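Local coordinates for SusD superfamily protein (Parabacteroides distasonis, PDB 3OTN), which is a putative outer-membrane protein of the SusD family that probably binds carbohydrate nutrients at the cell surface, at residues 54-59 with 286-291; 308-313 with 332-337. One frame throughout, in Å; residues are numbered along the deposited sequence.

Interaction 1: 54-59 with 286-291; sequences KATSEN and IPTKEF
Thr56 and Thr288 both carry OG1 between the backbone N and the carbonyl carbon (chi1 65° and 61°), which leaves each CG2 beside its own backbone N, and the two methyls meet with CG2 of Thr56 4.1 Å from CG2 of Thr288. The same torsion brings OG1 of Thr288 to the start of the helix, where this N-cap oxygen accepts a capping bond from Phe291 N at 3.0 Å. OG1 of Thr56 lies near CB of Ile286.

Between the backbones, Thr56 and Ile286 form an antiparallel hydrogen-bonded pair, with Thr56 N to Ile286 O at 2.8 Å and Ile286 N to Thr56 O at 2.9 Å. The ladder ends where Thr288 N reaches Lys54 O at 3.1 Å, coming from above the carbonyl plane. An alanine at Thr288 would probably leave Phe291 N without its cap and open a gap beside the Thr56 methyl.

Beyond the ladder, Glu58 lays CG against CG1 of Ile286 at 4.0 Å, the two side chains crossing at about a right angle. At the opposite end CD of Lys54 approaches CD1 of Phe291 at 3.9 Å, while its NZ goes on to Asp437, in a salt bridge, and to Arg435 O.

This short two-stranded antiparallel ladder, running into the N-capped helix 289-292, joins the early part of the chain to its SusD family region. Helix 424-431 touches Lys54 and Phe291 through Met424, Tyr64 of helix 64-68 packs on Thr56, and strand 334-336 lies against Ile286 and Pro287.

Interaction 2: 308-313 with 332-337; sequences FFTNYK and NGYYIY. With EDO (1,2-ethanediol), chain O.
Aromatic packing between Phe309 and Tyr337 dominates the contact. CD1 of Tyr337 sits over one face of the Phe309 ring, toward its rim and 3.4 Å from CG, and the ring planes stand at 50° with centroids 4.9 Å apart. Tyr337 CG, anti to its backbone N (chi1 -158°), is thereby placed on the Phe309 side, close to CB and CD1 of that residue. Farther along the Tyr337 ring, its OH comes to the edge of the Tyr312 ring near CE1.

The apolar contacts continue on the strands. CE1 of Phe309 reaches CB of Tyr335 at 3.5 Å, and CG1 of Ile336 comes to the edge of the Phe308 ring at CE1. CG2 of Thr310 packs against CD1 of Tyr334 at 3.6 Å, the two side chains running side by side in the same direction.

Backbone bonds set the antiparallel register: Phe309 N donates to Tyr335 O at 2.8 Å, and Tyr335 N donates to Phe309 O at 2.9 Å. Tyr335 O also receives a CA-H...O contact from Phe308 CA. Gly333 O, buried by the contact, has a CA-H...O approach from Thr310 CA but no hydrogen-bond partner in the model.

At the polar margin a 1,2-ethanediol, probably from the crystallisation liquor, accepts through O1 a nearly straight bond from Asn311 ND2 at 2.8 Å and donates to Thr310 OG1, which is also bonded to Glu304.

This aromatic-rich antiparallel pairing lies within the SusD family region. The broken strand 308-312 turns a corner at Thr310: its first half pairs with 334-336, and from Thr310 on it bonds to 329-331. Phe340 stacks on Tyr337 and meets Phe309 edge-to-face, while Pro287 of strand 286-287 touches Phe308, Tyr334 and Ile336.

How the interactions relate
Interaction 1 is mostly buried and ties together parts of the chain more than 200 residues apart, whereas interaction 2 is partly buried, lies farther from the centre of the chain, and joins strands close in sequence. Both rest on short antiparallel pairings, but threonine methyls, an isoleucine and a helix cap carry the first, while aromatic rings fill the second, with bound ethanediol at its margin. Their centres are about 12 Å apart and they touch directly: Pro287 CD packs on Tyr334 O at 3.4 Å, Ile286 CD1 meets Tyr335 CE1, and Glu58 OE2 probably hydrogen-bonds to Tyr335 OH. Helix 289-292, begun in interaction 1, leads along the chain to strand 308-312.

Interaction 1: 54-59 with 286-291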
ATOM      1  N   LYS A  54       8.360  -6.852  11.303  1.00 23.13           N
ATOM      2  CA  LYS A  54       9.364  -5.800  11.150  1.00 23.32           C
ATOM      3  C   LYS A  54       8.950  -4.460  11.779  1.00 23.14           C
ATOM      4  O   LYS A  54       9.667  -3.463  11.634  1.00 21.44           O
ATOM      5  CB  LYS A  54       9.641  -5.516   9.673  1.00 26.88           C
ATOM      6  CG  LYS A  54       9.801  -6.695   8.762  1.00 36.32           C
ATOM      7  CD  LYS A  54      10.954  -7.544   9.061  1.00 33.46           C
ATOM      8  CE  LYS A  54      11.220  -8.509   7.898  1.00 30.70           C
ATOM      9  NZ  LYS A  54      11.875  -9.739   8.437  1.00 22.50           N
ATOM     10  N   ALA A  55       7.817  -4.442  12.466  1.00 21.28           N
ATOM     11  CA  ALA A  55       7.333  -3.246  13.136  1.00 23.41           C
ATOM     12  C   ALA A  55       6.724  -3.629  14.467  1.00 23.98           C
ATOM     13  O   ALA A  55       6.122  -4.700  14.607  1.00 23.59           O
ATOM     14  CB  ALA A  55       6.280  -2.545  12.273  1.00 21.29           C
ATOM     15  N   THR A  56       6.891  -2.748  15.442  1.00 24.35           N
ATOM     16  CA  THR A  56       6.209  -2.828  16.727  1.00 25.22           C
ATOM     17  C   THR A  56       5.527  -1.462  17.004  1.00 27.20           C
ATOM     18  O   THR A  56       5.399  -0.601  16.098  1.00 20.89           O
ATOM     19  CB  THR A  56       7.201  -3.196  17.845  1.00 24.80           C
ATOM     20  OG1 THR A  56       8.141  -2.129  17.997  1.00 28.06           O
ATOM     21  CG2 THR A  56       7.971  -4.428  17.447  1.00 26.56           C
ATOM     22  N   SER A  57       5.049  -1.307  18.234  1.00 27.77           N
ATOM     23  CA  SER A  57       4.351  -0.115  18.681  1.00 29.13           C
ATOM     24  C   SER A  57       4.860   0.251  20.059  1.00 32.01           C
ATOM     25  O   SER A  57       5.208  -0.637  20.829  1.00 33.93           O
ATOM     26  CB  SER A  57       2.847  -0.398  18.742  1.00 29.08           C
ATOM     27  OG  SER A  57       2.126   0.759  19.146  1.00 26.80           O
ATOM     28  N   GLU A  58       4.976   1.548  20.334  1.00 32.12           N
ATOM     29  CA  GLU A  58       5.124   2.064  21.709  1.00 36.55           C
ATOM     30  C   GLU A  58       3.731   2.465  22.293  1.00 42.59           C
ATOM     31  O   GLU A  58       3.643   2.912  23.429  1.00 49.80           O
ATOM     32  CB  GLU A  58       5.996   3.321  21.720  1.00 33.12           C
ATOM     33  CG  GLU A  58       7.386   3.126  21.297  1.00 31.86           C
ATOM     34  CD  GLU A  58       8.191   4.425  21.181  1.00 33.91           C
ATOM     35  OE1 GLU A  58       7.648   5.510  20.870  1.00 30.05           O
ATOM     36  OE2 GLU A  58       9.407   4.346  21.394  1.00 44.11           O
ATOM     37  N   ASN A  59       2.671   2.320  21.496  1.00 46.60           N
ATOM     38  CA  ASN A  59       1.325   2.826  21.767  1.00 46.32           C
ATOM     39  C   ASN A  59       0.399   1.624  22.062  1.00 49.46           C
ATOM     40  O   ASN A  59       0.041   0.855  21.167  1.00 52.39           O
ATOM     41  CB  ASN A  59       0.864   3.609  20.535  1.00 43.62           C
ATOM     42  CG  ASN A  59      -0.645   4.021  20.553  1.00 50.15           C
ATOM     43  OD1 ASN A  59      -1.310   4.134  21.604  1.00 50.08           O
ATOM     44  ND2 ASN A  59      -1.176   4.270  19.349  1.00 50.53           N
ATOM     45  N   ILE A 286       6.865   1.454  14.735  1.00 22.25           N
ATOM     46  CA  ILE A 286       8.246   1.575  15.115  1.00 22.13           C
ATOM     47  C   ILE A 286       8.966   0.434  14.398  1.00 22.73           C
ATOM     48  O   ILE A 286       8.514  -0.701  14.502  1.00 24.43           O
ATOM     49  CB  ILE A 286       8.353   1.378  16.642  1.00 24.52           C
ATOM     50  CG1 ILE A 286       7.409   2.336  17.390  1.00 26.95           C
ATOM     51  CG2 ILE A 286       9.832   1.555  17.138  1.00 26.22           C
ATOM     52  CD1 ILE A 286       7.674   3.815  17.120  1.00 21.85           C
ATOM     53  N   PRO A 287      10.092   0.715  13.696  1.00 21.30           N
ATOM     54  CA  PRO A 287      10.793  -0.381  13.032  1.00 21.73           C
ATOM     55  C   PRO A 287      11.528  -1.236  14.057  1.00 22.13           C
ATOM     56  O   PRO A 287      11.918  -0.732  15.105  1.00 21.90           O
ATOM     57  CB  PRO A 287      11.778   0.348  12.133  1.00 19.82           C
ATOM     58  CG  PRO A 287      12.149   1.590  12.934  1.00 22.01           C
ATOM     59  CD  PRO A 287      10.909   1.943  13.727  1.00 21.58           C
ATOM     60  N   THR A 288      11.718  -2.515  13.760  1.00 21.54           N
ATOM     61  CA  THR A 288      12.516  -3.349  14.638  1.00 23.55           C
ATOM     62  C   THR A 288      13.993  -3.041  14.420  1.00 23.58           C
ATOM     63  O   THR A 288      14.432  -2.762  13.301  1.00 21.24           O
ATOM     64  CB  THR A 288      12.286  -4.842  14.423  1.00 21.94           C
ATOM     65  OG1 THR A 288      12.653  -5.196  13.085  1.00 24.57           O
ATOM     66  CG2 THR A 288      10.876  -5.215  14.709  1.00 21.65           C
ATOM     67  N   LYS A 289      14.742  -3.103  15.508  1.00 25.44           N
ATOM     68  CA  LYS A 289      16.209  -3.070  15.479  1.00 24.56           C
ATOM     69  C   LYS A 289      16.763  -4.134  14.512  1.00 22.52           C
ATOM     70  O   LYS A 289      17.661  -3.857  13.759  1.00 23.28           O
ATOM     71  CB  LYS A 289      16.730  -3.283  16.916  1.00 26.96           C
ATOM     72  CG  LYS A 289      18.226  -3.595  17.091  1.00 38.50           C
ATOM     73  CD  LYS A 289      18.518  -4.040  18.555  1.00 43.32           C
ATOM     74  CE  LYS A 289      19.665  -5.073  18.635  1.00 47.28           C
ATOM     75  NZ  LYS A 289      21.007  -4.495  18.361  1.00 46.96           N
ATOM     76  N   GLU A 290      16.188  -5.334  14.520  1.00 25.80           N
ATOM     77  CA  GLU A 290      16.617  -6.466  13.654  1.00 26.59           C
ATOM     78  C   GLU A 290      16.453  -6.202  12.153  1.00 24.96           C
ATOM     79  O   GLU A 290      17.316  -6.577  11.347  1.00 24.97           O
ATOM     80  CB  GLU A 290      15.862  -7.773  14.004  1.00 27.55           C
ATOM     81  CG  GLU A 290      16.165  -8.371  15.395  1.00 25.82           C
ATOM     82  CD  GLU A 290      15.312  -7.777  16.532  1.00 38.07           C
ATOM     83  OE1 GLU A 290      14.608  -6.737  16.332  1.00 29.48           O
ATOM     84  OE2 GLU A 290      15.371  -8.352  17.629  1.00 41.10           O
ATOM     85  N   PHE A 291      15.357  -5.546  11.764  1.00 22.90           N
ATOM     86  CA  PHE A 291      15.195  -5.155  10.378  1.00 21.75           C
ATOM     87  C   PHE A 291      16.162  -4.068   9.982  1.00 20.67           C
ATOM     88  O   PHE A 291      16.773  -4.143   8.908  1.00 20.12           O
ATOM     89  CB  PHE A 291      13.774  -4.718  10.056  1.00 20.42           C
ATOM     90  CG  PHE A 291      13.570  -4.360   8.602  1.00 22.02           C
ATOM     91  CD1 PHE A 291      13.828  -5.289   7.606  1.00 23.16           C
ATOM     92  CD2 PHE A 291      13.149  -3.080   8.234  1.00 19.78           C
ATOM     93  CE1 PHE A 291      13.637  -4.966   6.251  1.00 27.78           C
ATOM     94  CE2 PHE A 291      12.966  -2.740   6.900  1.00 22.86           C
ATOM     95  CZ  PHE A 291      13.199  -3.688   5.897  1.00 25.26           C
TER
HETATM   96  O   HOH W   1      10.488  -2.042  17.250  1.00 39.85           O

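Interaction 2: 308-313 with 332-337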
ATOM      1  N   PHE A 308      15.558   6.169   8.403  1.00 18.18           N
ATOM      2  CA  PHE A 308      15.456   6.063   9.851  1.00 19.08           C
ATOM      3  C   PHE A 308      16.132   7.240  10.528  1.00 20.32           C
ATOM      4  O   PHE A 308      17.011   7.896   9.935  1.00 22.84           O
ATOM      5  CB  PHE A 308      16.066   4.725  10.341  1.00 18.83           C
ATOM      6  CG  PHE A 308      15.496   3.532   9.637  1.00 20.42           C
ATOM      7  CD1 PHE A 308      14.173   3.178   9.828  1.00 20.28           C
ATOM      8  CD2 PHE A 308      16.256   2.830   8.689  1.00 23.77           C
ATOM      9  CE1 PHE A 308      13.630   2.090   9.136  1.00 22.67           C
ATOM     10  CE2 PHE A 308      15.718   1.780   7.980  1.00 21.65           C
ATOM     11  CZ  PHE A 308      14.412   1.392   8.204  1.00 18.57           C
ATOM     12  N   PHE A 309      15.725   7.497  11.765  1.00 22.12           N
ATOM     13  CA  PHE A 309      16.387   8.483  12.635  1.00 22.50           C
ATOM     14  C   PHE A 309      16.437   8.016  14.075  1.00 23.28           C
ATOM     15  O   PHE A 309      15.721   7.100  14.472  1.00 25.66           O
ATOM     16  CB  PHE A 309      15.834   9.913  12.469  1.00 23.72           C
ATOM     17  CG  PHE A 309      14.475  10.186  13.090  1.00 23.18           C
ATOM     18  CD1 PHE A 309      13.359   9.410  12.802  1.00 23.10           C
ATOM     19  CD2 PHE A 309      14.292  11.334  13.885  1.00 26.71           C
ATOM     20  CE1 PHE A 309      12.082   9.729  13.328  1.00 23.22           C
ATOM     21  CE2 PHE A 309      13.026  11.654  14.421  1.00 27.92           C
ATOM     22  CZ  PHE A 309      11.922  10.858  14.140  1.00 20.32           C
ATOM     23  N   THR A 310      17.372   8.601  14.818  1.00 24.35           N
ATOM     24  CA  THR A 310      17.701   8.186  16.192  1.00 24.21           C
ATOM     25  C   THR A 310      17.900   9.373  17.138  1.00 24.57           C
ATOM     26  O   THR A 310      18.069   9.182  18.335  1.00 25.60           O
ATOM     27  CB  THR A 310      19.018   7.383  16.201  1.00 25.02           C
ATOM     28  OG1 THR A 310      20.067   8.221  15.718  1.00 22.66           O
ATOM     29  CG2 THR A 310      18.944   6.151  15.330  1.00 24.36           C
ATOM     30  N   ASN A 311      17.942  10.592  16.602  1.00 23.91           N
ATOM     31  CA  ASN A 311      17.968  11.786  17.405  1.00 22.59           C
ATOM     32  C   ASN A 311      17.201  12.933  16.710  1.00 23.21           C
ATOM     33  O   ASN A 311      16.997  12.924  15.487  1.00 24.99           O
ATOM     34  CB  ASN A 311      19.427  12.179  17.709  1.00 25.26           C
ATOM     35  CG  ASN A 311      20.169  12.682  16.475  1.00 27.84           C
ATOM     36  OD1 ASN A 311      19.800  13.693  15.892  1.00 27.19           O
ATOM     37  ND2 ASN A 311      21.224  11.982  16.088  1.00 25.93           N
ATOM     38  N   TYR A 312      16.776  13.904  17.503  1.00 24.44           N
ATOM     39  CA  TYR A 312      16.107  15.106  16.986  1.00 27.45           C
ATOM     40  C   TYR A 312      16.265  16.192  18.039  1.00 29.18           C
ATOM     41  O   TYR A 312      17.218  16.141  18.813  1.00 34.89           O
ATOM     42  CB  TYR A 312      14.638  14.822  16.563  1.00 23.89           C
ATOM     43  CG  TYR A 312      14.159  15.723  15.444  1.00 25.31           C
ATOM     44  CD1 TYR A 312      14.645  15.584  14.148  1.00 24.22           C
ATOM     45  CD2 TYR A 312      13.230  16.749  15.687  1.00 25.34           C
ATOM     46  CE1 TYR A 312      14.234  16.461  13.105  1.00 25.21           C
ATOM     47  CE2 TYR A 312      12.820  17.615  14.657  1.00 26.26           C
ATOM     48  CZ  TYR A 312      13.320  17.454  13.377  1.00 26.00           C
ATOM     49  OH  TYR A 312      12.905  18.316  12.397  1.00 23.08           O
ATOM     50  N   LYS A 313      15.500  17.261  17.972  1.00 30.29           N
ATOM     51  CA  LYS A 313      15.508  18.285  19.016  1.00 31.99           C
ATOM     52  C   LYS A 313      14.093  18.392  19.549  1.00 29.21           C
ATOM     53  O   LYS A 313      13.135  18.132  18.820  1.00 24.95           O
ATOM     54  CB  LYS A 313      15.954  19.633  18.447  1.00 35.92           C
ATOM     55  CG  LYS A 313      17.314  19.616  17.736  1.00 46.42           C
ATOM     56  CD  LYS A 313      17.867  21.045  17.475  1.00 54.96           C
ATOM     57  CE  LYS A 313      19.044  21.024  16.497  1.00 59.22           C
ATOM     58  NZ  LYS A 313      19.737  22.337  16.378  1.00 59.58           N
ATOM     59  N   ASN A 332      16.968   7.239  21.647  1.00 29.49           N
ATOM     60  CA  ASN A 332      17.303   5.936  22.243  1.00 33.42           C
ATOM     61  C   ASN A 332      16.677   4.763  21.482  1.00 34.23           C
ATOM     62  O   ASN A 332      16.176   3.822  22.080  1.00 34.62           O
ATOM     63  CB  ASN A 332      16.899   5.874  23.738  1.00 32.13           C
ATOM     64  CG  ASN A 332      17.496   6.990  24.556  1.00 38.59           C
ATOM     65  OD1 ASN A 332      16.770   7.718  25.238  1.00 43.78           O
ATOM     66  ND2 ASN A 332      18.831   7.142  24.500  1.00 36.08           N
ATOM     67  N   GLY A 333      16.736   4.818  20.160  1.00 33.05           N
ATOM     68  CA  GLY A 333      16.197   3.740  19.321  1.00 30.09           C
ATOM     69  C   GLY A 333      16.071   4.195  17.893  1.00 27.28           C
ATOM     70  O   GLY A 333      16.224   5.381  17.607  1.00 26.52           O
ATOM     71  N   TYR A 334      15.771   3.261  16.999  1.00 23.83           N
ATOM     72  CA  TYR A 334      15.467   3.623  15.618  1.00 23.98           C
ATOM     73  C   TYR A 334      13.989   3.984  15.461  1.00 23.26           C
ATOM     74  O   TYR A 334      13.106   3.319  15.997  1.00 20.96           O
ATOM     75  CB  TYR A 334      15.796   2.480  14.662  1.00 23.39           C
ATOM     76  CG  TYR A 334      17.235   1.985  14.738  1.00 25.95           C
ATOM     77  CD1 TYR A 334      18.292   2.793  14.335  1.00 26.73           C
ATOM     78  CD2 TYR A 334      17.518   0.670  15.125  1.00 28.89           C
ATOM     79  CE1 TYR A 334      19.617   2.321  14.367  1.00 25.52           C
ATOM     80  CE2 TYR A 334      18.824   0.193  15.170  1.00 31.57           C
ATOM     81  CZ  TYR A 334      19.870   1.012  14.778  1.00 31.78           C
ATOM     82  OH  TYR A 334      21.160   0.496  14.820  1.00 40.31           O
ATOM     83  N   TYR A 335      13.741   5.047  14.703  1.00 21.63           N
ATOM     84  CA  TYR A 335      12.401   5.428  14.297  1.00 21.41           C
ATOM     85  C   TYR A 335      12.373   5.669  12.795  1.00 19.44           C
ATOM     86  O   TYR A 335      13.416   5.979  12.182  1.00 21.93           O
ATOM     87  CB  TYR A 335      11.967   6.661  15.063  1.00 23.09           C
ATOM     88  CG  TYR A 335      11.831   6.373  16.536  1.00 23.50           C
ATOM     89  CD1 TYR A 335      10.611   5.934  17.062  1.00 22.46           C
ATOM     90  CD2 TYR A 335      12.932   6.475  17.402  1.00 25.08           C
ATOM     91  CE1 TYR A 335      10.480   5.611  18.427  1.00 22.23           C
ATOM     92  CE2 TYR A 335      12.811   6.153  18.770  1.00 23.88           C
ATOM     93  CZ  TYR A 335      11.582   5.730  19.270  1.00 24.03           C
ATOM     94  OH  TYR A 335      11.439   5.428  20.605  1.00 31.41           O
ATOM     95  N   ILE A 336      11.193   5.501  12.207  1.00 19.11           N
ATOM     96  CA  ILE A 336      11.004   5.753  10.789  1.00 20.07           C
ATOM     97  C   ILE A 336      10.965   7.245  10.490  1.00 20.10           C
ATOM     98  O   ILE A 336      10.116   7.965  10.997  1.00 21.82           O
ATOM     99  CB  ILE A 336       9.761   5.048  10.235  1.00 19.96           C
ATOM    100  CG1 ILE A 336       9.970   3.523  10.299  1.00 21.60           C
ATOM    101  CG2 ILE A 336       9.556   5.503   8.759  1.00 14.18           C
ATOM    102  CD1 ILE A 336       8.680   2.669  10.501  1.00 17.64           C
ATOM    103  N   TYR A 337      11.924   7.673   9.670  1.00 21.87           N
ATOM    104  CA  TYR A 337      12.064   9.030   9.152  1.00 22.18           C
ATOM    105  C   TYR A 337      11.589   9.154   7.704  1.00 21.33           C
ATOM    106  O   TYR A 337      11.453  10.269   7.195  1.00 19.07           O
ATOM    107  CB  TYR A 337      13.551   9.436   9.193  1.00 23.44           C
ATOM    108  CG  TYR A 337      13.839  10.913   9.186  1.00 24.48           C
ATOM    109  CD1 TYR A 337      13.447  11.730  10.247  1.00 22.44           C
ATOM    110  CD2 TYR A 337      14.527  11.514   8.113  1.00 20.46           C
ATOM    111  CE1 TYR A 337      13.742  13.110  10.250  1.00 21.97           C
ATOM    112  CE2 TYR A 337      14.806  12.898   8.123  1.00 22.42           C
ATOM    113  CZ  TYR A 337      14.423  13.673   9.194  1.00 21.67           C
ATOM    114  OH  TYR A 337      14.702  15.025   9.202  1.00 23.97           O
TER
HETATM  115  C1  EDO O 627      22.094   9.369  18.942  1.00 41.06           C
HETATM  116  O1  EDO O 627      22.054   9.707  17.559  1.00 36.83           O
HETATM  117  C2  EDO O 627      22.861   8.055  19.118  1.00 49.45           C
HETATM  118  O2  EDO O 627      22.062   6.975  18.644  1.00 48.95           O
HETATM  119  O   HOH W   2      19.689   6.430  19.741  1.00 46.65           O